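Local coordinates for protein succinate dehydrogenase subunit A (Mycolicibacterium smegmatis, PDB 7D6V) that probably oxidises succinate to fumarate as the FAD-carrying subunit of a succinate dehydrogenase, passing the electrons on to the iron-sulfur subunit of the complex, at residues E171-E176 and F188-E193; V37-F42 and E224-G229; N575-L580 and K620-E625. All coordinates share one frame; numbering follows the deposited sequence.

Contact 1: E171-E176 and F188-E193. With FAD (flavin-adenine dinucleotide), chain D.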
loop_
_atom_site.group_PDB
_atom_site.type_symbol
_atom_site.label_atom_id
_atom_site.label_comp_id
_atom_site.label_asym_id
_atom_site.label_seq_id
_atom_site.Cartn_x
_atom_site.Cartn_y
_atom_site.Cartn_z
ATOM N N GLU A 171 -1.387 -2.134 17.768
ATOM C CA GLU A 171 -2.773 -2.248 18.224
ATOM C C GLU A 171 -2.897 -1.878 19.701
ATOM O O GLU A 171 -3.655 -2.490 20.452
ATOM C CB GLU A 171 -3.331 -3.651 17.970
ATOM C CG GLU A 171 -3.485 -4.050 16.508
ATOM C CD GLU A 171 -4.537 -3.245 15.780
ATOM O OE1 GLU A 171 -5.524 -2.839 16.423
ATOM O OE2 GLU A 171 -4.392 -3.033 14.560
ATOM N N THR A 172 -2.138 -0.870 20.121
ATOM C CA THR A 172 -2.143 -0.393 21.498
ATOM C C THR A 172 -2.389 1.106 21.494
ATOM O O THR A 172 -1.770 1.838 20.718
ATOM C CB THR A 172 -0.823 -0.714 22.203
ATOM O OG1 THR A 172 -0.529 -2.107 22.054
ATOM C CG2 THR A 172 -0.911 -0.385 23.680
ATOM N N SER A 173 -3.287 1.563 22.361
ATOM C CA SER A 173 -3.702 2.957 22.408
ATOM C C SER A 173 -3.363 3.539 23.771
ATOM O O SER A 173 -3.730 2.967 24.800
ATOM C CB SER A 173 -5.199 3.086 22.127
ATOM O OG SER A 173 -5.622 4.433 22.208
ATOM N N ILE A 174 -2.668 4.672 23.774
ATOM C CA ILE A 174 -2.261 5.351 24.999
ATOM C C ILE A 174 -3.299 6.412 25.329
ATOM O O ILE A 174 -3.654 7.232 24.475
ATOM C CB ILE A 174 -0.862 5.974 24.854
ATOM C CG1 ILE A 174 0.191 4.885 24.652
ATOM C CG2 ILE A 174 -0.528 6.816 26.068
ATOM C CD1 ILE A 174 0.324 3.933 25.816
ATOM N N THR A 175 -3.789 6.397 26.569
ATOM C CA THR A 175 -4.843 7.307 26.989
ATOM C C THR A 175 -4.397 8.344 28.009
ATOM O O THR A 175 -5.111 9.331 28.203
ATOM C CB THR A 175 -6.027 6.524 27.574
ATOM O OG1 THR A 175 -5.664 5.979 28.847
ATOM C CG2 THR A 175 -6.427 5.395 26.647
ATOM N N GLU A 176 -3.255 8.153 28.661
ATOM C CA GLU A 176 -2.796 9.092 29.672
ATOM C C GLU A 176 -1.279 9.044 29.758
ATOM O O GLU A 176 -0.650 8.031 29.448
ATOM C CB GLU A 176 -3.411 8.783 31.042
ATOM C CG GLU A 176 -3.375 9.937 32.027
ATOM C CD GLU A 176 -4.382 11.021 31.692
ATOM O OE1 GLU A 176 -4.086 11.875 30.830
ATOM O OE2 GLU A 176 -5.478 11.016 32.290
ATOM N N PHE A 188 0.151 5.248 30.149
ATOM C CA PHE A 188 -0.893 4.291 30.482
ATOM C C PHE A 188 -1.825 4.131 29.290
ATOM O O PHE A 188 -2.222 5.119 28.669
ATOM C CB PHE A 188 -1.674 4.752 31.718
ATOM C CG PHE A 188 -2.815 3.855 32.094
ATOM C CD1 PHE A 188 -2.614 2.770 32.928
ATOM C CD2 PHE A 188 -4.092 4.103 31.627
ATOM C CE1 PHE A 188 -3.663 1.950 33.278
ATOM C CE2 PHE A 188 -5.140 3.281 31.972
ATOM C CZ PHE A 188 -4.925 2.206 32.800
ATOM N N GLY A 189 -2.169 2.891 28.968
ATOM C CA GLY A 189 -3.045 2.649 27.846
ATOM C C GLY A 189 -3.680 1.281 27.929
ATOM O O GLY A 189 -3.608 0.603 28.954
ATOM N N TYR A 190 -4.298 0.875 26.824
ATOM C CA TYR A 190 -4.980 -0.407 26.760
ATOM C C TYR A 190 -4.642 -1.103 25.453
ATOM O O TYR A 190 -4.310 -0.462 24.453
ATOM C CB TYR A 190 -6.506 -0.247 26.886
ATOM C CG TYR A 190 -7.131 0.562 25.774
ATOM C CD1 TYR A 190 -7.271 1.934 25.886
ATOM C CD2 TYR A 190 -7.581 -0.048 24.611
ATOM C CE1 TYR A 190 -7.836 2.675 24.874
ATOM C CE2 TYR A 190 -8.143 0.686 23.594
ATOM C CZ TYR A 190 -8.271 2.047 23.732
ATOM O OH TYR A 190 -8.834 2.789 22.722
ATOM N N TYR A 191 -4.739 -2.427 25.475
ATOM C CA TYR A 191 -4.643 -3.225 24.262
ATOM C C TYR A 191 -5.995 -3.242 23.567
ATOM O O TYR A 191 -7.021 -3.501 24.199
ATOM C CB TYR A 191 -4.210 -4.651 24.590
ATOM C CG TYR A 191 -2.775 -4.790 25.031
ATOM C CD1 TYR A 191 -2.461 -5.097 26.346
ATOM C CD2 TYR A 191 -1.735 -4.637 24.129
ATOM C CE1 TYR A 191 -1.157 -5.233 26.753
ATOM C CE2 TYR A 191 -0.426 -4.773 24.527
ATOM C CZ TYR A 191 -0.143 -5.072 25.840
ATOM O OH TYR A 191 1.162 -5.209 26.242
ATOM N N ARG A 192 -5.998 -2.964 22.263
ATOM C CA ARG A 192 -7.252 -2.999 21.522
ATOM C C ARG A 192 -7.845 -4.399 21.510
ATOM O O ARG A 192 -9.053 -4.567 21.689
ATOM C CB ARG A 192 -7.045 -2.498 20.095
ATOM C CG ARG A 192 -6.740 -1.024 19.980
ATOM C CD ARG A 192 -6.846 -0.574 18.538
ATOM N NE ARG A 192 -8.232 -0.357 18.143
ATOM C CZ ARG A 192 -8.664 -0.379 16.888
ATOM N NH1 ARG A 192 -7.819 -0.612 15.897
ATOM N NH2 ARG A 192 -9.945 -0.171 16.624
ATOM N N GLU A 193 -7.005 -5.419 21.331
ATOM C CA GLU A 193 -7.504 -6.778 21.145
ATOM C C GLU A 193 -8.252 -7.280 22.375
ATOM O O GLU A 193 -9.329 -7.873 22.260
ATOM C CB GLU A 193 -6.344 -7.713 20.809
ATOM C CG GLU A 193 -6.660 -9.182 21.009
ATOM C CD GLU A 193 -5.428 -10.054 20.951
ATOM O OE1 GLU A 193 -4.312 -9.500 20.902
ATOM O OE2 GLU A 193 -5.575 -11.293 20.949
HETATM P PA FAD D . 1.684 9.188 11.187
HETATM O O1A FAD D . 2.697 8.254 10.637
HETATM O O2A FAD D . 0.592 9.672 10.314
HETATM O O5B FAD D . 0.982 8.443 12.413
HETATM C C5B FAD D . 1.311 8.675 13.770
HETATM C C4B FAD D . 1.349 7.357 14.524
HETATM O O4B FAD D . 0.957 7.551 15.879
HETATM C C3B FAD D . 0.413 6.304 13.983
HETATM O O3B FAD D . 1.126 5.077 13.967
HETATM C C2B FAD D . -0.681 6.201 15.013
HETATM O O2B FAD D . -1.254 4.902 15.079
HETATM C C1B FAD D . 0.062 6.524 16.275
HETATM N N9A FAD D . -0.852 7.004 17.324
HETATM C C8A FAD D . -1.673 8.050 17.247
HETATM N N7A FAD D . -2.360 8.203 18.393
HETATM C C5A FAD D . -1.976 7.232 19.226
HETATM C C6A FAD D . -2.301 6.806 20.596
HETATM N N6A FAD D . -3.204 7.467 21.337
HETATM N N1A FAD D . -1.667 5.735 21.085
HETATM C C2A FAD D . -0.758 5.060 20.376
HETATM N N3A FAD D . -0.417 5.388 19.133
HETATM C C4A FAD D . -0.980 6.445 18.516
HETATM N N1 FAD D . 3.032 15.158 3.016
HETATM C C2 FAD D . 3.935 15.360 2.037
HETATM O O2 FAD D . 4.988 15.940 2.318
HETATM N N3 FAD D . 3.750 14.967 0.777
HETATM C C4 FAD D . 2.644 14.344 0.393
HETATM O O4 FAD D . 2.494 13.987 -0.782
HETATM C C4X FAD D . 1.597 14.080 1.394
HETATM N N5 FAD D . 0.456 13.452 1.073
HETATM C C5X FAD D . -0.475 13.223 2.012
HETATM C C6 FAD D . -1.647 12.570 1.665
HETATM C C7 FAD D . -2.614 12.334 2.622
HETATM C C7M FAD D . -3.888 11.631 2.258
HETATM C C8 FAD D . -2.396 12.776 4.015
HETATM C C8M FAD D . -3.445 12.519 5.055
HETATM C C9 FAD D . -1.228 13.424 4.369
HETATM C C9A FAD D . -0.263 13.663 3.412
HETATM N N10 FAD D . 0.917 14.320 3.767
HETATM C C10 FAD D . 1.868 14.537 2.767
HETATM C "C1'" FAD D . 1.159 14.751 5.139
HETATM C "C2'" FAD D . 2.137 13.790 5.806
HETATM O "O2'" FAD D . 1.902 12.459 5.355
HETATM C "C3'" FAD D . 1.995 13.774 7.317
HETATM O "O3'" FAD D . 2.362 15.051 7.820
HETATM C "C4'" FAD D . 2.912 12.728 7.930
HETATM O "O4'" FAD D . 2.558 11.440 7.448
HETATM C "C5'" FAD D . 2.832 12.702 9.443
HETATM O "O5'" FAD D . 3.557 11.565 9.887
HETATM P P FAD D . 3.739 11.201 11.428
HETATM O O1P FAD D . 4.849 10.215 11.514
HETATM O O2P FAD D . 3.833 12.451 12.228
HETATM O O3P FAD D . 2.361 10.484 11.845
#

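Contact 2: V37-F42 and E224-G229. With FAD (flavin-adenine dinucleotide), chain D.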
loop_
_atom_site.group_PDB
_atom_site.type_symbol
_atom_site.label_atom_id
_atom_site.label_comp_id
_atom_site.label_asym_id
_atom_site.label_seq_id
_atom_site.Cartn_x
_atom_site.Cartn_y
_atom_site.Cartn_z
ATOM N N VAL A 37 4.818 2.076 20.573
ATOM C CA VAL A 37 3.388 1.887 20.773
ATOM C C VAL A 37 2.660 2.462 19.569
ATOM O O VAL A 37 2.879 3.619 19.198
ATOM C CB VAL A 37 2.911 2.544 22.079
ATOM C CG1 VAL A 37 1.422 2.326 22.267
ATOM C CG2 VAL A 37 3.687 1.984 23.255
ATOM N N THR A 38 1.803 1.651 18.956
ATOM C CA THR A 38 1.096 2.032 17.744
ATOM C C THR A 38 -0.377 1.698 17.908
ATOM O O THR A 38 -0.724 0.626 18.407
ATOM C CB THR A 38 1.662 1.300 16.520
ATOM O OG1 THR A 38 3.046 1.626 16.370
ATOM C CG2 THR A 38 0.936 1.731 15.263
ATOM N N LYS A 39 -1.242 2.614 17.480
ATOM C CA LYS A 39 -2.674 2.374 17.580
ATOM C C LYS A 39 -3.163 1.415 16.501
ATOM O O LYS A 39 -4.163 0.719 16.701
ATOM C CB LYS A 39 -3.427 3.700 17.495
ATOM C CG LYS A 39 -4.610 3.805 18.421
ATOM C CD LYS A 39 -5.565 4.875 17.945
ATOM C CE LYS A 39 -5.185 6.230 18.480
ATOM N NZ LYS A 39 -6.106 7.287 17.995
ATOM N N SER A 40 -2.471 1.357 15.369
ATOM C CA SER A 40 -2.786 0.480 14.255
ATOM C C SER A 40 -1.763 -0.653 14.190
ATOM O O SER A 40 -0.940 -0.829 15.091
ATOM C CB SER A 40 -2.839 1.285 12.955
ATOM O OG SER A 40 -1.642 2.011 12.751
ATOM N N LEU A 41 -1.834 -1.446 13.125
ATOM C CA LEU A 41 -0.837 -2.480 12.907
ATOM C C LEU A 41 0.500 -1.854 12.518
ATOM O O LEU A 41 0.578 -0.703 12.083
ATOM C CB LEU A 41 -1.298 -3.455 11.822
ATOM C CG LEU A 41 -2.419 -4.435 12.174
ATOM C CD1 LEU A 41 -2.822 -5.252 10.958
ATOM C CD2 LEU A 41 -2.008 -5.348 13.302
ATOM N N PHE A 42 1.565 -2.632 12.689
ATOM C CA PHE A 42 2.910 -2.150 12.403
ATOM C C PHE A 42 3.070 -1.862 10.915
ATOM O O PHE A 42 2.839 -2.734 10.073
ATOM C CB PHE A 42 3.938 -3.184 12.862
ATOM C CG PHE A 42 5.346 -2.669 12.908
ATOM C CD1 PHE A 42 5.604 -1.333 13.146
ATOM C CD2 PHE A 42 6.414 -3.528 12.722
ATOM C CE1 PHE A 42 6.900 -0.865 13.191
ATOM C CE2 PHE A 42 7.709 -3.065 12.768
ATOM C CZ PHE A 42 7.952 -1.732 13.002
ATOM N N GLU A 224 -7.063 7.039 12.679
ATOM C CA GLU A 224 -6.274 7.269 13.880
ATOM C C GLU A 224 -6.000 8.741 14.161
ATOM O O GLU A 224 -5.408 9.055 15.197
ATOM C CB GLU A 224 -4.947 6.512 13.774
ATOM C CG GLU A 224 -4.018 7.046 12.700
ATOM C CD GLU A 224 -2.955 6.045 12.299
ATOM O OE1 GLU A 224 -2.099 6.389 11.460
ATOM O OE2 GLU A 224 -2.976 4.912 12.821
ATOM N N TYR A 225 -6.421 9.651 13.284
ATOM C CA TYR A 225 -6.131 11.076 13.451
ATOM C C TYR A 225 -7.215 11.734 14.305
ATOM O O TYR A 225 -7.977 12.591 13.860
ATOM C CB TYR A 225 -6.003 11.754 12.094
ATOM C CG TYR A 225 -4.598 11.759 11.547
ATOM C CD1 TYR A 225 -3.687 10.782 11.916
ATOM C CD2 TYR A 225 -4.182 12.740 10.661
ATOM C CE1 TYR A 225 -2.406 10.782 11.419
ATOM C CE2 TYR A 225 -2.902 12.747 10.159
ATOM C CZ TYR A 225 -2.017 11.767 10.540
ATOM O OH TYR A 225 -0.736 11.773 10.042
ATOM N N THR A 226 -7.258 11.325 15.570
ATOM C CA THR A 226 -8.254 11.816 16.511
ATOM C C THR A 226 -7.713 12.898 17.434
ATOM O O THR A 226 -8.331 13.187 18.462
ATOM C CB THR A 226 -8.818 10.663 17.343
ATOM O OG1 THR A 226 -7.772 10.085 18.134
ATOM C CG2 THR A 226 -9.418 9.599 16.445
ATOM N N GLY A 227 -6.580 13.502 17.097
ATOM C CA GLY A 227 -6.013 14.533 17.933
ATOM C C GLY A 227 -5.285 14.036 19.157
ATOM O O GLY A 227 -4.961 14.843 20.034
ATOM N N ASP A 228 -5.032 12.735 19.253
ATOM C CA ASP A 228 -4.215 12.215 20.337
ATOM C C ASP A 228 -2.800 12.760 20.214
ATOM O O ASP A 228 -2.329 13.093 19.123
ATOM C CB ASP A 228 -4.196 10.689 20.305
ATOM C CG ASP A 228 -5.560 10.085 20.540
ATOM O OD1 ASP A 228 -6.382 10.717 21.231
ATOM O OD2 ASP A 228 -5.813 8.976 20.030
ATOM N N GLY A 229 -2.116 12.855 21.344
ATOM C CA GLY A 229 -0.811 13.475 21.337
ATOM C C GLY A 229 -0.918 14.948 21.649
ATOM O O GLY A 229 -0.331 15.413 22.626
HETATM P PA FAD D . 1.684 9.188 11.187
HETATM O O1A FAD D . 2.697 8.254 10.637
HETATM O O2A FAD D . 0.592 9.672 10.314
HETATM O O5B FAD D . 0.982 8.443 12.413
HETATM C C5B FAD D . 1.311 8.675 13.770
HETATM C C4B FAD D . 1.349 7.357 14.524
HETATM O O4B FAD D . 0.957 7.551 15.879
HETATM C C3B FAD D . 0.413 6.304 13.983
HETATM O O3B FAD D . 1.126 5.077 13.967
HETATM C C2B FAD D . -0.681 6.201 15.013
HETATM O O2B FAD D . -1.254 4.902 15.079
HETATM C C1B FAD D . 0.062 6.524 16.275
HETATM N N9A FAD D . -0.852 7.004 17.324
HETATM C C8A FAD D . -1.673 8.050 17.247
HETATM N N7A FAD D . -2.360 8.203 18.393
HETATM C C5A FAD D . -1.976 7.232 19.226
HETATM C C6A FAD D . -2.301 6.806 20.596
HETATM N N6A FAD D . -3.204 7.467 21.337
HETATM N N1A FAD D . -1.667 5.735 21.085
HETATM C C2A FAD D . -0.758 5.060 20.376
HETATM N N3A FAD D . -0.417 5.388 19.133
HETATM C C4A FAD D . -0.980 6.445 18.516
HETATM N N1 FAD D . 3.032 15.158 3.016
HETATM C C2 FAD D . 3.935 15.360 2.037
HETATM O O2 FAD D . 4.988 15.940 2.318
HETATM N N3 FAD D . 3.750 14.967 0.777
HETATM C C4 FAD D . 2.644 14.344 0.393
HETATM O O4 FAD D . 2.494 13.987 -0.782
HETATM C C4X FAD D . 1.597 14.080 1.394
HETATM N N5 FAD D . 0.456 13.452 1.073
HETATM C C5X FAD D . -0.475 13.223 2.012
HETATM C C6 FAD D . -1.647 12.570 1.665
HETATM C C7 FAD D . -2.614 12.334 2.622
HETATM C C7M FAD D . -3.888 11.631 2.258
HETATM C C8 FAD D . -2.396 12.776 4.015
HETATM C C8M FAD D . -3.445 12.519 5.055
HETATM C C9 FAD D . -1.228 13.424 4.369
HETATM C C9A FAD D . -0.263 13.663 3.412
HETATM N N10 FAD D . 0.917 14.320 3.767
HETATM C C10 FAD D . 1.868 14.537 2.767
HETATM C "C1'" FAD D . 1.159 14.751 5.139
HETATM C "C2'" FAD D . 2.137 13.790 5.806
HETATM O "O2'" FAD D . 1.902 12.459 5.355
HETATM C "C3'" FAD D . 1.995 13.774 7.317
HETATM O "O3'" FAD D . 2.362 15.051 7.820
HETATM C "C4'" FAD D . 2.912 12.728 7.930
HETATM O "O4'" FAD D . 2.558 11.440 7.448
HETATM C "C5'" FAD D . 2.832 12.702 9.443
HETATM O "O5'" FAD D . 3.557 11.565 9.887
HETATM P P FAD D . 3.739 11.201 11.428
HETATM O O1P FAD D . 4.849 10.215 11.514
HETATM O O2P FAD D . 3.833 12.451 12.228
HETATM O O3P FAD D . 2.361 10.484 11.845
#

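Contact 3: N575-L580 and K620-E625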
loop_
_atom_site.group_PDB
_atom_site.type_symbol
_atom_site.label_atom_id
_atom_site.label_comp_id
_atom_site.label_asym_id
_atom_site.label_seq_id
_atom_site.Cartn_x
_atom_site.Cartn_y
_atom_site.Cartn_z
ATOM N N ASN A 575 0.696 43.010 11.407
ATOM C CA ASN A 575 2.027 42.866 11.987
ATOM C C ASN A 575 2.136 41.451 12.548
ATOM O O ASN A 575 2.876 40.645 11.983
ATOM C CB ASN A 575 2.339 43.972 13.015
ATOM C CG ASN A 575 1.514 43.886 14.286
ATOM O OD1 ASN A 575 1.520 42.873 14.983
ATOM N ND2 ASN A 575 0.820 44.970 14.609
ATOM N N TRP A 576 1.447 41.138 13.655
ATOM C CA TRP A 576 0.871 39.825 13.963
ATOM C C TRP A 576 1.729 38.630 13.556
ATOM O O TRP A 576 1.218 37.511 13.452
ATOM C CB TRP A 576 -0.504 39.692 13.300
ATOM C CG TRP A 576 -1.682 39.822 14.237
ATOM C CD1 TRP A 576 -2.640 40.792 14.211
ATOM C CD2 TRP A 576 -2.027 38.950 15.322
ATOM N NE1 TRP A 576 -3.553 40.585 15.212
ATOM C CE2 TRP A 576 -3.201 39.460 15.909
ATOM C CE3 TRP A 576 -1.456 37.792 15.856
ATOM C CZ2 TRP A 576 -3.813 38.853 17.001
ATOM C CZ3 TRP A 576 -2.066 37.191 16.941
ATOM C CH2 TRP A 576 -3.231 37.722 17.501
ATOM N N ARG A 577 3.024 38.838 13.345
ATOM C CA ARG A 577 3.907 37.800 12.832
ATOM C C ARG A 577 4.875 37.288 13.876
ATOM O O ARG A 577 5.241 36.113 13.842
ATOM C CB ARG A 577 4.691 38.326 11.622
ATOM C CG ARG A 577 5.318 37.273 10.740
ATOM C CD ARG A 577 6.675 37.743 10.251
ATOM N NE ARG A 577 7.402 38.457 11.294
ATOM C CZ ARG A 577 8.095 37.866 12.260
ATOM N NH1 ARG A 577 8.725 38.598 13.165
ATOM N NH2 ARG A 577 8.161 36.544 12.324
ATOM N N ASN A 578 5.295 38.145 14.797
ATOM C CA ASN A 578 5.996 37.718 16.003
ATOM C C ASN A 578 5.025 37.483 17.158
ATOM O O ASN A 578 5.174 38.022 18.251
ATOM C CB ASN A 578 7.072 38.738 16.358
ATOM C CG ASN A 578 6.514 40.130 16.571
ATOM O OD1 ASN A 578 5.303 40.344 16.522
ATOM N ND2 ASN A 578 7.400 41.088 16.813
ATOM N N THR A 579 4.007 36.664 16.903
ATOM C CA THR A 579 3.045 36.251 17.916
ATOM C C THR A 579 2.608 34.829 17.609
ATOM O O THR A 579 2.207 34.536 16.479
ATOM C CB THR A 579 1.831 37.185 17.956
ATOM O OG1 THR A 579 2.273 38.545 18.030
ATOM C CG2 THR A 579 0.970 36.882 19.166
ATOM N N LEU A 580 2.688 33.948 18.607
ATOM C CA LEU A 580 2.389 32.535 18.416
ATOM C C LEU A 580 1.047 32.099 18.972
ATOM O O LEU A 580 0.473 31.137 18.458
ATOM C CB LEU A 580 3.481 31.661 19.040
ATOM C CG LEU A 580 4.814 31.666 18.302
ATOM C CD1 LEU A 580 5.847 30.869 19.073
ATOM C CD2 LEU A 580 4.634 31.114 16.902
ATOM N N LYS A 620 7.096 43.346 3.210
ATOM C CA LYS A 620 5.714 42.923 3.087
ATOM C C LYS A 620 5.261 42.040 4.241
ATOM O O LYS A 620 4.073 41.710 4.317
ATOM C CB LYS A 620 5.517 42.175 1.766
ATOM C CG LYS A 620 6.199 42.833 0.584
ATOM C CD LYS A 620 5.878 42.114 -0.710
ATOM C CE LYS A 620 6.340 40.672 -0.659
ATOM N NZ LYS A 620 6.509 40.095 -2.019
ATOM N N TYR A 621 6.169 41.653 5.137
ATOM C CA TYR A 621 5.841 40.712 6.198
ATOM C C TYR A 621 6.291 41.211 7.564
ATOM O O TYR A 621 5.725 40.821 8.588
ATOM C CB TYR A 621 6.474 39.351 5.914
ATOM C CG TYR A 621 6.001 38.700 4.638
ATOM C CD1 TYR A 621 4.906 37.851 4.635
ATOM C CD2 TYR A 621 6.654 38.928 3.436
ATOM C CE1 TYR A 621 4.473 37.250 3.477
ATOM C CE2 TYR A 621 6.227 38.332 2.271
ATOM C CZ TYR A 621 5.137 37.493 2.298
ATOM O OH TYR A 621 4.706 36.896 1.140
ATOM N N TYR A 622 7.302 42.069 7.594
ATOM C CA TYR A 622 7.921 42.499 8.836
ATOM C C TYR A 622 7.668 43.979 9.077
ATOM O O TYR A 622 7.571 44.773 8.139
ATOM C CB TYR A 622 9.431 42.238 8.820
ATOM C CG TYR A 622 9.822 40.794 9.021
ATOM C CD1 TYR A 622 10.418 40.376 10.197
ATOM C CD2 TYR A 622 9.603 39.853 8.029
ATOM C CE1 TYR A 622 10.774 39.061 10.384
ATOM C CE2 TYR A 622 9.959 38.538 8.206
ATOM C CZ TYR A 622 10.543 38.146 9.386
ATOM O OH TYR A 622 10.898 36.833 9.565
ATOM N N THR A 623 7.562 44.338 10.353
ATOM C CA THR A 623 7.562 45.733 10.745
ATOM C C THR A 623 8.955 46.315 10.526
ATOM O O THR A 623 9.928 45.572 10.378
ATOM C CB THR A 623 7.150 45.876 12.210
ATOM O OG1 THR A 623 8.127 45.247 13.046
ATOM C CG2 THR A 623 5.800 45.228 12.452
ATOM N N PRO A 624 9.089 47.647 10.498
ATOM C CA PRO A 624 10.429 48.232 10.348
ATOM C C PRO A 624 11.298 47.974 11.568
ATOM O O PRO A 624 11.838 48.899 12.183
ATOM C CB PRO A 624 10.147 49.729 10.162
ATOM C CG PRO A 624 8.758 49.929 10.654
ATOM C CD PRO A 624 8.032 48.662 10.363
ATOM N N GLU A 625 11.431 46.696 11.919
ATOM C CA GLU A 625 12.187 46.248 13.075
ATOM C C GLU A 625 13.539 45.655 12.711
ATOM O O GLU A 625 14.313 45.335 13.619
ATOM C CB GLU A 625 11.382 45.200 13.849
ATOM C CG GLU A 625 11.382 43.826 13.189
ATOM C CD GLU A 625 10.299 42.914 13.730
ATOM O OE1 GLU A 625 9.502 43.370 14.574
ATOM O OE2 GLU A 625 10.239 41.740 13.310
#

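Contact 1: E171-E176 and F188-E193
Ser173 and Tyr190 form a hydrogen-bonded pair in the antiparallel β-hairpin of strands 172-179 and 184-191. Their side chains lie on the same face, and Ser173 CB stands over one face of the Tyr190 ring, a CH-pi contact 4.0 Å from the centroid. Tyr190 CG sits between its own backbone N and carbonyl carbon (chi1 62°), and the ring lies beside Ser173 and Thr175 of the other strand. The same ring is met at its edge by Thr175 CG2, 3.5 Å from Tyr190 CE1, the two side chains crossing at about a right angle. Trp534 and His535 also meet this ring.

Beyond Ile174 the register slips by one residue. Thr175 and Glu176 both face Phe188 in a classic β-bulge, and Phe188 O accepts from both their amides, Thr175 N at 2.9 Å and Glu176 N at 3.2 Å. Thr175 OG1 lies at the edge of the Phe188 ring, the two side chains side by side and pointing the same way, while helix 458-469 packs on that phenyl group.

On the face shared by Thr172 and Tyr191, Thr172 OG1 approaches Tyr191 CD2, and Tyr191 OH is held by Glu5. The hairpin also reads the FAD adenine through main-chain atoms: Ile174 N donates to FAD N1A at 3.1 Å, and FAD N6A donates to Ile174 O. At the open end, Arg192 N binds Glu171 O, and the side chains of these residues form a salt bridge, Arg192 NH1 to Glu171 OE1 at 3.2 Å, whose hydrogen bond is weak, with guanidinium and carboxylate planes 26° apart.

Contact 2: V37-F42 and E224-G229
Lys39 reaches from the loop after strand 34-37 to the polar groups of 224-229, passing the adenosine part of FAD on the way. Its CB lies 3.5 Å from the ribose hydroxyl O2B of FAD. The chain continues through CG and CD, and a bend at chi3 (-87°) brings Lys39 CE to 3.4 Å from C5A of the FAD adenine. Lys39 NZ then makes a salt bridge with Asp228 OD2 at 2.7 Å, arriving nearly along the C-O axis, and a weak bond to Glu224 O. Thr226 OG1 is 3.3 Å from Lys39 NZ. Asp228 OD2 also accepts a weak bond from FAD N6A, so the lysine charge would be expected to steady this carboxylate beside the base.

Glu224 OE2 has two donors: Ser40 OG, met on the syn lone pair of the carboxylate oxygen, and FAD O2B at 2.8 Å. Tyr225 OH donates to the phosphate oxygen O2A, which lies in the plane of the tyrosine ring.

The site thus lies between three elements of the FAD-binding fold: the end of strand 34-37 in the parallel sheet, strand 172-179, whose Ser173 touches Lys39, and helix 230-236, which begins right after Gly229 at the N-cap position.

Contact 3: N575-L580 and K620-E625
Arg577 NH1 meets Glu625 OE2 at 3.5 Å in a salt bridge whose hydrogen bond is long and weak, with an N-H...O angle of 141°. The two side chains cross obliquely, and the guanidinium and carboxylate planes stand 86° apart, so the carboxylate is turned almost perpendicular to the group it pairs with. NH2 of the same guanidinium has a firmer partner, donating to the carbonyl oxygen of Phe80.

The larger part of the contact is the stack of Arg577 on Tyr622. The guanidinium lies flat on the phenol ring, its plane only 16° from that of the ring, and Arg577 NE sits 3.5 Å above the centre of the Tyr622 ring. CZ is displaced from the ring normal, which makes the cation-pi interaction off-centre. In the other direction, Tyr622 CE1 lies over one face of the guanidinium, toward its rim. The bend at chi2 places Arg577 CD over the ring, a CH-pi contact 4.0 Å from the centroid, and that at chi3 places NE. Arg577 CD touches Tyr621 O as well, at 3.6 Å, and this carbonyl oxygen lies in plane at the guanidinium edge.

Smaller contacts border the stack. Asn575 CB meets Thr623 CG2 at 3.7 Å, and the side chain of Asn578 slides past that of Glu625 in the opposite direction. Tyr622 also packs on Pro604. Two loops without regular secondary structure, one leading to strand 582-585 and the other following helix 615-618, are thus joined in the C-terminal region of the subunit by an arginine-tyrosine cation-pi stack with an added salt bridge.

How the contacts relate
Contacts 1 and 2 are neighbours, their centres about 9 Å apart within the FAD-binding domain, and both line the cofactor pocket. Along the chain, 37-42 comes first, the hairpin of contact 1 follows, and 224-229 comes after it. The two touch directly: Thr172 N lies 2.7 Å from Thr38 O, a probable hydrogen bond, which would tie the hairpin to the loop after strand 34-37 beside the adenosine end of FAD. Contact 3 comes later in the chain and on the opposite side of its centre, about 43 Å from contact 1 and about 36 Å from contact 2 between centres. It joins loops of the C-terminal region, well away from the adenine site.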